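Local coordinates for repeat Five Residue (Rfr) protein or pentapeptide repeat protein (Cyanothece, PDB 2O6W) that is of unknown function but folds into a right-handed quadrilateral beta helix built from tandem pentapeptide repeats, at residues E90-N95 / N110-G115. Numbering follows the deposited sequence.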
loop_
_atom_site.group_PDB
_atom_site.type_symbol
_atom_site.label_atom_id
_atom_site.label_comp_id
_atom_site.label_asym_id
_atom_site.label_seq_id
_atom_site.Cartn_x
_atom_site.Cartn_y
_atom_site.Cartn_z
ATOM N N GLU A 90 -0.281 8.723 -5.236
ATOM C CA GLU A 90 -1.076 9.513 -4.304
ATOM C C GLU A 90 -1.746 8.680 -3.218
ATOM O O GLU A 90 -2.801 9.044 -2.705
ATOM C CB GLU A 90 -2.108 10.343 -5.064
ATOM C CG GLU A 90 -1.459 11.266 -6.068
ATOM C CD GLU A 90 -2.341 12.427 -6.479
ATOM O OE1 GLU A 90 -1.935 13.163 -7.409
ATOM O OE2 GLU A 90 -3.424 12.613 -5.870
ATOM N N THR A 91 -1.132 7.557 -2.867
ATOM C CA THR A 91 -1.676 6.722 -1.808
ATOM C C THR A 91 -1.056 7.131 -0.478
ATOM O O THR A 91 0.016 7.742 -0.435
ATOM C CB THR A 91 -1.372 5.219 -2.025
ATOM O OG1 THR A 91 0.046 5.018 -2.160
ATOM C CG2 THR A 91 -2.101 4.707 -3.256
ATOM N N ASP A 92 -1.735 6.803 0.610
ATOM C CA ASP A 92 -1.211 7.117 1.930
ATOM C C ASP A 92 -0.635 5.801 2.457
ATOM O O ASP A 92 -1.378 4.888 2.798
ATOM C CB ASP A 92 -2.333 7.627 2.846
ATOM C CG ASP A 92 -1.817 8.119 4.196
ATOM O OD1 ASP A 92 -0.732 7.669 4.620
ATOM O OD2 ASP A 92 -2.506 8.943 4.846
ATOM N N LEU A 93 0.691 5.695 2.490
ATOM C CA LEU A 93 1.351 4.491 2.986
ATOM C C LEU A 93 2.120 4.772 4.281
ATOM O O LEU A 93 3.133 4.134 4.569
ATOM C CB LEU A 93 2.291 3.922 1.913
ATOM C CG LEU A 93 1.592 3.002 0.900
ATOM C CD1 LEU A 93 2.377 2.901 -0.399
ATOM C CD2 LEU A 93 1.408 1.625 1.532
ATOM N N GLU A 94 1.633 5.729 5.065
ATOM C CA GLU A 94 2.293 6.069 6.315
ATOM C C GLU A 94 2.355 4.882 7.276
ATOM O O GLU A 94 1.360 4.197 7.496
ATOM C CB GLU A 94 1.594 7.246 6.990
ATOM C CG GLU A 94 2.239 7.630 8.308
ATOM C CD GLU A 94 2.003 9.079 8.691
ATOM O OE1 GLU A 94 2.453 9.473 9.788
ATOM O OE2 GLU A 94 1.380 9.825 7.899
ATOM N N ASN A 95 3.545 4.653 7.831
ATOM C CA ASN A 95 3.798 3.567 8.773
ATOM C C ASN A 95 3.439 2.212 8.197
ATOM O O ASN A 95 3.162 1.263 8.928
ATOM C CB ASN A 95 3.021 3.786 10.076
ATOM C CG ASN A 95 3.305 5.134 10.696
ATOM O OD1 ASN A 95 4.468 5.524 10.861
ATOM N ND2 ASN A 95 2.248 5.857 11.043
ATOM N N ASN A 110 3.956 10.831 -5.856
ATOM C CA ASN A 110 3.296 11.654 -4.850
ATOM C C ASN A 110 2.685 10.862 -3.707
ATOM O O ASN A 110 1.788 11.340 -3.009
ATOM C CB ASN A 110 2.231 12.513 -5.506
ATOM C CG ASN A 110 2.816 13.465 -6.511
ATOM O OD1 ASN A 110 3.862 14.063 -6.267
ATOM N ND2 ASN A 110 2.151 13.618 -7.647
ATOM N N ALA A 111 3.172 9.647 -3.520
ATOM C CA ALA A 111 2.688 8.800 -2.451
ATOM C C ALA A 111 3.327 9.273 -1.149
ATOM O O ALA A 111 4.398 9.871 -1.159
ATOM C CB ALA A 111 3.073 7.353 -2.727
ATOM N N ASN A 112 2.669 9.026 -0.026
ATOM C CA ASN A 112 3.245 9.407 1.261
ATOM C C ASN A 112 3.793 8.125 1.918
ATOM O O ASN A 112 3.040 7.197 2.196
ATOM C CB ASN A 112 2.174 10.079 2.135
ATOM C CG ASN A 112 2.642 10.309 3.567
ATOM O OD1 ASN A 112 3.841 10.423 3.830
ATOM N ND2 ASN A 112 1.695 10.392 4.494
ATOM N N LEU A 113 5.106 8.071 2.140
ATOM C CA LEU A 113 5.741 6.894 2.744
ATOM C C LEU A 113 6.386 7.189 4.087
ATOM O O LEU A 113 7.347 6.524 4.487
ATOM C CB LEU A 113 6.809 6.313 1.808
ATOM C CG LEU A 113 6.406 5.314 0.715
ATOM C CD1 LEU A 113 5.286 5.887 -0.122
ATOM C CD2 LEU A 113 7.621 4.990 -0.159
ATOM N N GLN A 114 5.856 8.187 4.784
ATOM C CA GLN A 114 6.395 8.570 6.082
ATOM C C GLN A 114 6.311 7.435 7.087
ATOM O O GLN A 114 5.253 6.832 7.284
ATOM C CB GLN A 114 5.655 9.789 6.628
ATOM C CG GLN A 114 6.331 10.409 7.840
ATOM C CD GLN A 114 5.608 11.645 8.328
ATOM O OE1 GLN A 114 4.476 11.566 8.798
ATOM N NE2 GLN A 114 6.253 12.797 8.206
ATOM N N GLY A 115 7.445 7.156 7.719
ATOM C CA GLY A 115 7.503 6.104 8.707
ATOM C C GLY A 115 7.292 4.720 8.134
ATOM O O GLY A 115 7.200 3.762 8.886
HETATM O O HOH W 1 -0.404 12.109 -9.228
HETATM O O HOH W 2 2.799 12.667 7.110
#
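L93 and L113 lie side by side on the buried side of the contact, with L93 CB 4.1 Å from L113 CD1. Beside them, inside the coil, T91 OG1, hydrogen-bonded to L88 O, accompanies the methyl of A111. Three bonds clamp the backbones: N112 N donates almost straight to T91 O (3.0 Å, 171°), L93 N to N112 O, and N95 N to Q114 O at 2.8 Å. Segments 90-95 and 110-115 run parallel on the same face of successive coils in a right-handed quadrilateral beta helix, with the leucines at the central, inward position of the pentapeptide repeat. Outward, the packing is looser and polar. D92 and N112, each with CG anti to its backbone N, turn OD1 back to the amides of E94 and Q114, an Asx turn in each segment; N112 OD1 also accepts from N132 ND2. E94 lies alongside Q114, but E94 OE1 and Q114 OE1, 3.1 Å apart, are both acceptors and do not bond; a water donates instead to E94 OE2 and Q114 OE1, while N112 ND2 reaches E94 OE2 only weakly (3.5 Å). K33 forms salt bridges with both E94 and D92, so an alanine in place of E94 would probably cost K33 one of its two carboxylate partners here and the water one acceptor. A second water donates to E90 OE1 (2.6 Å) and accepts only weakly from N110 ND2, while Q70 holds E90 OE2.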